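Local structure of putative adhesin (Parabacteroides distasonis, 3LJY) at residues K16-D21 and P41-V46; N23-D28 and K87-A92; Q122-V127 and V143-E148. The protein is of unknown function but is probably a surface lipoprotein that acts in cell adhesion, with a beta-solenoid fold. All coordinates share one frame; numbering follows the deposited sequence.

Contact 1: residues K16-D21 and P41-V46; sequences KISVAD and PSTVEV
Ile17 and Val44 form an antiparallel hydrogen-bonded pair: Ile17 N donates to Val44 O, and Val44 N returns a bond to Ile17 O, each 2.9 Å long. Beyond the end of strand 12-18 the zipper gains another rung, Val19 N to Ser42 O at 3.1 Å; its donor stands 46° above the carbonyl plane of Ser42, although the N-H itself points almost straight at the oxygen. A water bridges the far end, donating to Asp21 OD1 and accepting from Ser42 N. Ser42 OG lies 3.1 Å from Asp21 OD1, and its own hydrogen bond goes to Asn85 O on the neighbouring strand 80-86. This is edge-strand pairing at the N-terminal end of the elongated solenoid: strand 43-49 lies between 12-18 and 80-86, antiparallel to both, unlike the parallel coils that follow. Packing divides between the two faces. On the face of Ile17 and Val44, Val19 CG1 meets Val44 CG2 at 3.7 Å, the two valines crossing at about a right angle, and Ile58 of strand 56-61 touches both as well as Ile17. Val19 CG2 touches Val44 CG2 as well and also reaches Ser42 CB, 3.7 Å away. The opposite face carries Lys16, Ser18, Thr43 and Glu45. Lys16 sends CG anti to its backbone N (chi1 176°) and bends farther out, bringing NZ to 4.1 Å from Thr43 OG1 but leaving the Glu45 carboxylate, which accepts from Ser14 OG, beyond contact.

Contact 2: residues N23-D28 and K87-A92; sequences NEIKVD and KWLAAA
Glu24 lays its side chain over Ala91, its partner in a parallel beta bridge. Glu24 CB starts 3.8 Å from Ala91 O. Glu24 CG, held anti to the backbone N (chi1 172°), stays close to that oxygen and also comes to 3.9 Å from Ala91 CB. The chain then runs out extended, and Glu24 CD passes Ala91 CB at 3.8 Å; of the two carboxylate oxygens OE2 lies slightly nearer to it than OE1. Ala91 CB thus touches the aliphatic part and the flat end of the glutamate alike, while Ala91 O takes a hydrogen bond from Ile25 N at 3.1 Å. One residue earlier Asn23 O receives two N-H groups: Ala90 N at 2.8 Å, lying in the carbonyl plane, and Ala91 N in a weak bond at 3.3 Å. Both bonds fall just where the chain enters strand 91-94. On the buried face of Ile25 and Ala92, Leu89 bends back so that CD1 meets Ile25 CG1 at 3.9 Å, the side chains crossing at about a right angle; Phe33 and Tyr35 of strand 32-37 touch Ile25 and Leu89 respectively from within. With strand 64-69 on its other flank, 24-27 lies between parallel neighbours, and its in-register pairing with 91-94, with apolar residues turned inward, is the coil-on-coil stacking of a parallel beta-helix.

Contact 3: residues Q122-V127 and V143-E148; sequences QLKETV and VVNHLE
Thr126 and His146 lie side by side on adjacent coils of the parallel beta-helix, at the corner between two short parallel ladders. Thr126 OG1 sits beside its backbone N (chi1 -49°) and shares a 2.8 Å hydrogen bond with His146 ND1. The same rotamer puts Thr126 CG2 over one face of the His146 ring, 3.7 Å from its centroid and displaced toward the rim at ND1 and CE1, a CH-pi contact. The far nitrogen of the ring, His146 NE2, donates to Glu148 OE2 at 2.6 Å. Glu148 reaches back by bending at chi2 (-73°), and its OE1 is held by Asn168 of the next coil. The imidazole is thus gripped at both nitrogens, which fixes its rotation. At the turn Asn145 ND2 donates to Lys124 O, while Asn145 N bonds Leu123 O nearly head-on. The corner costs one residue of register: Leu123 pairs with Val144, but Val127 with Leu147. Both pairs face the interior, where Leu123 CD1 lies 3.9 Å from Val144 CG2. A water sits at the bend, accepting from His146 N and lying close to Leu123 O and Glu125 O. Farther along, Leu147 CD1 packs 3.7 Å from Val127 CG1 and touches Val127 O at 3.4 Å.

From the N terminus, strand 12-18 is followed, after a short loop, by 24-27, so the first segments of contacts 1 and 2 follow each other. Contact 1 closes first, as the chain returns through 41-46 after 19 residues; contact 2 closes after a 58-residue excursion, when 87-92 arrives. The two therefore cross, and they touch where Asp21 OD1 packs 3.4 Å from Lys87 N. Together they join the antiparallel N-terminal part to the first parallel coil. Contact 3 comes later in series and closes with 15 residues between its segments, stacking one coil of the beta-helix on the next; its nearest atoms lie about 6 Å from contact 2 and about 14 Å from contact 1.

Contact 1: residues K16-D21 and P41-V46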
# COMPACT_ATOMS: atom_id res chain seq x y z
N LYS A 16 -8.99 -24.29 3.76
CA LYS A 16 -7.80 -24.05 2.98
C LYS A 16 -7.82 -24.82 1.66
O LYS A 16 -8.21 -25.97 1.65
CB LYS A 16 -6.59 -24.45 3.84
CG LYS A 16 -5.21 -24.36 3.20
CD LYS A 16 -4.12 -24.37 4.29
CE LYS A 16 -2.94 -25.32 4.01
NZ LYS A 16 -1.55 -24.63 4.17
N ILE A 17 -7.42 -24.17 0.56
CA ILE A 17 -7.37 -24.81 -0.76
C ILE A 17 -6.10 -24.41 -1.51
O ILE A 17 -5.40 -23.49 -1.09
CB ILE A 17 -8.60 -24.45 -1.64
CG1 ILE A 17 -8.63 -22.96 -1.99
CG2 ILE A 17 -9.88 -24.85 -0.95
CD1 ILE A 17 -9.48 -22.59 -3.25
N SER A 18 -5.82 -25.13 -2.60
CA SER A 18 -4.72 -24.86 -3.52
C SER A 18 -5.21 -24.02 -4.67
O SER A 18 -6.31 -24.24 -5.16
CB SER A 18 -4.15 -26.16 -4.09
OG SER A 18 -3.38 -26.84 -3.12
N VAL A 19 -4.38 -23.09 -5.13
CA VAL A 19 -4.74 -22.20 -6.22
C VAL A 19 -3.59 -22.14 -7.21
O VAL A 19 -2.45 -22.50 -6.85
CB VAL A 19 -5.07 -20.78 -5.69
CG1 VAL A 19 -6.39 -20.79 -4.91
CG2 VAL A 19 -3.93 -20.23 -4.85
N ALA A 20 -3.89 -21.73 -8.45
CA ALA A 20 -2.84 -21.51 -9.46
C ALA A 20 -1.99 -20.38 -8.92
O ALA A 20 -2.43 -19.63 -8.07
CB ALA A 20 -3.41 -21.16 -10.83
N ASP A 21 -0.76 -20.27 -9.39
CA ASP A 21 0.10 -19.16 -8.99
C ASP A 21 -0.42 -17.83 -9.57
O ASP A 21 -1.01 -17.79 -10.66
CB ASP A 21 1.56 -19.43 -9.40
CG ASP A 21 2.53 -18.52 -8.67
OD1 ASP A 21 2.62 -18.63 -7.43
OD2 ASP A 21 3.20 -17.70 -9.35
N PRO A 41 3.94 -24.18 -3.08
CA PRO A 41 2.73 -24.13 -3.87
C PRO A 41 1.68 -23.20 -3.25
O PRO A 41 1.45 -23.25 -2.04
CB PRO A 41 2.24 -25.59 -3.86
CG PRO A 41 3.45 -26.38 -3.62
CD PRO A 41 4.33 -25.56 -2.73
N SER A 42 1.09 -22.35 -4.09
CA SER A 42 0.14 -21.36 -3.65
C SER A 42 -1.09 -22.00 -3.02
O SER A 42 -1.67 -22.93 -3.57
CB SER A 42 -0.24 -20.44 -4.80
OG SER A 42 0.86 -19.60 -5.07
N THR A 43 -1.44 -21.51 -1.84
CA THR A 43 -2.69 -21.87 -1.17
C THR A 43 -3.44 -20.59 -0.79
O THR A 43 -2.83 -19.51 -0.70
CB THR A 43 -2.41 -22.77 0.07
OG1 THR A 43 -1.51 -22.12 0.99
CG2 THR A 43 -1.78 -24.14 -0.36
N VAL A 44 -4.75 -20.70 -0.63
CA VAL A 44 -5.57 -19.68 0.01
C VAL A 44 -6.27 -20.32 1.22
O VAL A 44 -6.97 -21.31 1.07
CB VAL A 44 -6.62 -19.08 -0.97
CG1 VAL A 44 -7.54 -18.11 -0.21
CG2 VAL A 44 -5.94 -18.39 -2.19
N GLU A 45 -6.05 -19.78 2.42
CA GLU A 45 -6.81 -20.15 3.62
C GLU A 45 -7.75 -19.04 4.02
O GLU A 45 -7.33 -17.90 4.13
CB GLU A 45 -5.88 -20.41 4.80
CG GLU A 45 -6.59 -20.87 6.11
CD GLU A 45 -5.60 -21.19 7.25
OE1 GLU A 45 -4.44 -20.72 7.23
OE2 GLU A 45 -6.02 -21.92 8.19
N VAL A 46 -9.01 -19.37 4.28
CA VAL A 46 -10.02 -18.40 4.69
C VAL A 46 -10.59 -18.75 6.06
O VAL A 46 -11.08 -19.86 6.26
CB VAL A 46 -11.12 -18.28 3.62
CG1 VAL A 46 -12.33 -17.48 4.16
CG2 VAL A 46 -10.54 -17.64 2.32
O HOH W 1 2.37 -21.59 -6.69

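Contact 2: residues N23-D28 and K87-A92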
# COMPACT_ATOMS: atom_id res chain seq x y z
N ASN A 23 0.33 -13.28 -9.57
CA ASN A 23 1.28 -12.17 -9.32
C ASN A 23 0.55 -10.86 -9.05
O ASN A 23 1.16 -9.80 -8.95
CB ASN A 23 2.23 -11.99 -10.51
CG ASN A 23 1.54 -11.45 -11.75
OD1 ASN A 23 0.31 -11.58 -11.93
ND2 ASN A 23 2.32 -10.83 -12.62
N GLU A 24 -0.76 -10.95 -8.94
CA GLU A 24 -1.56 -9.79 -8.74
C GLU A 24 -2.73 -10.15 -7.82
O GLU A 24 -3.25 -11.27 -7.83
CB GLU A 24 -1.98 -9.21 -10.11
CG GLU A 24 -2.98 -8.10 -10.02
CD GLU A 24 -3.05 -7.20 -11.25
OE1 GLU A 24 -2.45 -7.53 -12.32
OE2 GLU A 24 -3.73 -6.14 -11.09
N ILE A 25 -3.09 -9.20 -6.97
CA ILE A 25 -4.19 -9.36 -6.00
C ILE A 25 -5.19 -8.21 -6.07
O ILE A 25 -4.81 -7.08 -6.22
CB ILE A 25 -3.63 -9.49 -4.59
CG1 ILE A 25 -2.73 -10.74 -4.53
CG2 ILE A 25 -4.74 -9.56 -3.60
CD1 ILE A 25 -2.57 -11.35 -3.15
N LYS A 26 -6.48 -8.54 -6.03
CA LYS A 26 -7.54 -7.52 -5.89
C LYS A 26 -8.35 -7.83 -4.65
O LYS A 26 -8.90 -8.91 -4.55
CB LYS A 26 -8.42 -7.48 -7.14
CG LYS A 26 -7.73 -6.69 -8.26
CD LYS A 26 -8.26 -6.98 -9.67
CE LYS A 26 -7.39 -6.28 -10.73
NZ LYS A 26 -7.53 -6.88 -12.10
N VAL A 27 -8.35 -6.91 -3.69
CA VAL A 27 -9.11 -7.08 -2.45
C VAL A 27 -10.03 -5.89 -2.15
O VAL A 27 -9.65 -4.71 -2.23
CB VAL A 27 -8.22 -7.42 -1.23
CG1 VAL A 27 -7.31 -6.30 -0.85
CG2 VAL A 27 -9.11 -7.79 -0.07
N ASP A 28 -11.26 -6.24 -1.80
CA ASP A 28 -12.33 -5.30 -1.54
C ASP A 28 -13.04 -5.79 -0.28
O ASP A 28 -12.93 -6.93 0.08
CB ASP A 28 -13.30 -5.38 -2.71
CG ASP A 28 -13.95 -4.08 -3.04
OD1 ASP A 28 -13.93 -3.17 -2.19
OD2 ASP A 28 -14.51 -3.99 -4.16
N LYS A 87 4.78 -16.63 -5.82
CA LYS A 87 6.20 -16.44 -6.07
C LYS A 87 6.53 -14.98 -6.22
O LYS A 87 7.63 -14.55 -5.90
CB LYS A 87 6.65 -17.19 -7.32
CG LYS A 87 6.21 -18.65 -7.44
CD LYS A 87 6.91 -19.35 -8.60
CE LYS A 87 6.17 -20.60 -9.11
NZ LYS A 87 5.61 -20.42 -10.51
N TRP A 88 5.55 -14.20 -6.70
CA TRP A 88 5.76 -12.80 -7.03
C TRP A 88 4.54 -11.95 -6.70
O TRP A 88 3.43 -12.43 -6.79
CB TRP A 88 6.06 -12.66 -8.53
CG TRP A 88 7.18 -13.53 -9.07
CD1 TRP A 88 7.05 -14.65 -9.84
CD2 TRP A 88 8.59 -13.34 -8.89
NE1 TRP A 88 8.27 -15.17 -10.13
CE2 TRP A 88 9.24 -14.39 -9.57
CE3 TRP A 88 9.36 -12.38 -8.22
CZ2 TRP A 88 10.64 -14.51 -9.61
CZ3 TRP A 88 10.76 -12.50 -8.26
CH2 TRP A 88 11.38 -13.56 -8.95
N LEU A 89 4.75 -10.67 -6.37
CA LEU A 89 3.66 -9.69 -6.28
C LEU A 89 4.01 -8.45 -7.09
O LEU A 89 4.67 -7.53 -6.62
CB LEU A 89 3.37 -9.31 -4.83
CG LEU A 89 2.13 -8.41 -4.56
CD1 LEU A 89 0.79 -9.14 -4.84
CD2 LEU A 89 2.22 -7.91 -3.12
N ALA A 90 3.54 -8.43 -8.33
CA ALA A 90 3.74 -7.30 -9.23
C ALA A 90 2.73 -6.17 -8.91
O ALA A 90 3.04 -4.98 -9.10
CB ALA A 90 3.58 -7.74 -10.68
N ALA A 91 1.53 -6.53 -8.46
CA ALA A 91 0.47 -5.52 -8.28
C ALA A 91 -0.52 -5.90 -7.22
O ALA A 91 -0.87 -7.09 -7.10
CB ALA A 91 -0.28 -5.27 -9.61
N ALA A 92 -0.98 -4.91 -6.45
CA ALA A 92 -2.13 -5.10 -5.58
C ALA A 92 -3.07 -3.92 -5.67
O ALA A 92 -2.63 -2.78 -5.70
CB ALA A 92 -1.72 -5.36 -4.09

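Contact 3: residues Q122-V127 and V143-E148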
# COMPACT_ATOMS: atom_id res chain seq x y z
N GLN A 122 0.01 -2.58 4.74
CA GLN A 122 1.19 -2.72 5.61
C GLN A 122 2.24 -3.65 4.99
O GLN A 122 2.01 -4.84 4.92
CB GLN A 122 0.79 -3.29 6.96
CG GLN A 122 -0.47 -2.64 7.53
CD GLN A 122 -0.74 -3.04 8.97
OE1 GLN A 122 0.15 -2.95 9.81
NE2 GLN A 122 -1.97 -3.48 9.25
N LEU A 123 3.36 -3.10 4.52
CA LEU A 123 4.49 -3.92 4.06
C LEU A 123 5.47 -3.97 5.19
O LEU A 123 6.21 -3.00 5.41
CB LEU A 123 5.14 -3.39 2.78
CG LEU A 123 4.12 -2.99 1.70
CD1 LEU A 123 4.79 -2.29 0.50
CD2 LEU A 123 3.24 -4.16 1.24
N LYS A 124 5.47 -5.11 5.89
CA LYS A 124 6.05 -5.22 7.22
C LYS A 124 7.52 -5.57 7.23
O LYS A 124 8.20 -5.25 8.18
CB LYS A 124 5.30 -6.27 8.04
CG LYS A 124 3.96 -5.81 8.43
CD LYS A 124 3.19 -6.94 9.03
CE LYS A 124 1.82 -6.50 9.48
NZ LYS A 124 0.94 -7.71 9.72
N GLU A 125 7.98 -6.27 6.20
CA GLU A 125 9.39 -6.69 6.10
C GLU A 125 10.04 -6.02 4.90
O GLU A 125 9.36 -5.40 4.07
CB GLU A 125 9.51 -8.22 5.96
CG GLU A 125 8.76 -9.04 6.99
CD GLU A 125 9.26 -8.82 8.43
OE1 GLU A 125 10.45 -8.50 8.64
OE2 GLU A 125 8.42 -8.95 9.36
N THR A 126 11.35 -6.20 4.78
CA THR A 126 12.13 -5.48 3.78
C THR A 126 11.60 -5.75 2.38
O THR A 126 11.44 -6.90 1.97
CB THR A 126 13.63 -5.87 3.89
OG1 THR A 126 14.01 -5.76 5.26
CG2 THR A 126 14.55 -4.94 3.04
N VAL A 127 11.32 -4.65 1.66
CA VAL A 127 10.92 -4.68 0.25
C VAL A 127 12.14 -4.31 -0.58
O VAL A 127 12.57 -3.16 -0.55
CB VAL A 127 9.75 -3.71 -0.05
CG1 VAL A 127 9.40 -3.70 -1.54
CG2 VAL A 127 8.49 -4.13 0.75
N VAL A 143 1.63 1.89 5.25
CA VAL A 143 2.84 1.89 6.09
C VAL A 143 3.84 0.90 5.54
O VAL A 143 3.55 -0.26 5.42
CB VAL A 143 2.55 1.52 7.54
CG1 VAL A 143 3.81 1.56 8.30
CG2 VAL A 143 1.49 2.46 8.17
N VAL A 144 5.03 1.38 5.19
CA VAL A 144 6.12 0.54 4.67
C VAL A 144 7.28 0.59 5.65
O VAL A 144 7.85 1.67 5.84
CB VAL A 144 6.59 1.06 3.27
CG1 VAL A 144 7.71 0.21 2.69
CG2 VAL A 144 5.42 1.15 2.30
N ASN A 145 7.63 -0.55 6.28
CA ASN A 145 8.64 -0.58 7.32
C ASN A 145 10.05 -0.39 6.77
O ASN A 145 10.84 0.33 7.36
CB ASN A 145 8.56 -1.88 8.15
CG ASN A 145 7.31 -1.96 9.05
OD1 ASN A 145 6.54 -1.01 9.19
ND2 ASN A 145 7.11 -3.13 9.65
N HIS A 146 10.39 -1.04 5.66
CA HIS A 146 11.76 -0.98 5.17
C HIS A 146 11.83 -1.22 3.65
O HIS A 146 11.42 -2.25 3.15
CB HIS A 146 12.58 -1.96 5.98
CG HIS A 146 14.05 -2.00 5.63
ND1 HIS A 146 14.83 -3.11 5.87
CD2 HIS A 146 14.86 -1.09 5.05
CE1 HIS A 146 16.07 -2.87 5.47
NE2 HIS A 146 16.11 -1.65 4.96
N LEU A 147 12.34 -0.23 2.91
CA LEU A 147 12.47 -0.31 1.45
C LEU A 147 13.96 -0.21 1.03
O LEU A 147 14.72 0.56 1.59
CB LEU A 147 11.65 0.82 0.79
CG LEU A 147 11.66 0.85 -0.76
CD1 LEU A 147 10.83 -0.30 -1.38
CD2 LEU A 147 11.24 2.20 -1.31
N GLU A 148 14.36 -1.05 0.09
CA GLU A 148 15.65 -0.88 -0.60
C GLU A 148 15.37 -0.96 -2.11
O GLU A 148 15.05 -2.02 -2.64
CB GLU A 148 16.69 -1.92 -0.16
CG GLU A 148 16.97 -1.98 1.35
CD GLU A 148 17.81 -0.80 1.93
OE1 GLU A 148 18.53 -0.07 1.20
OE2 GLU A 148 17.77 -0.64 3.18
O HOH W 2 8.66 -2.88 4.29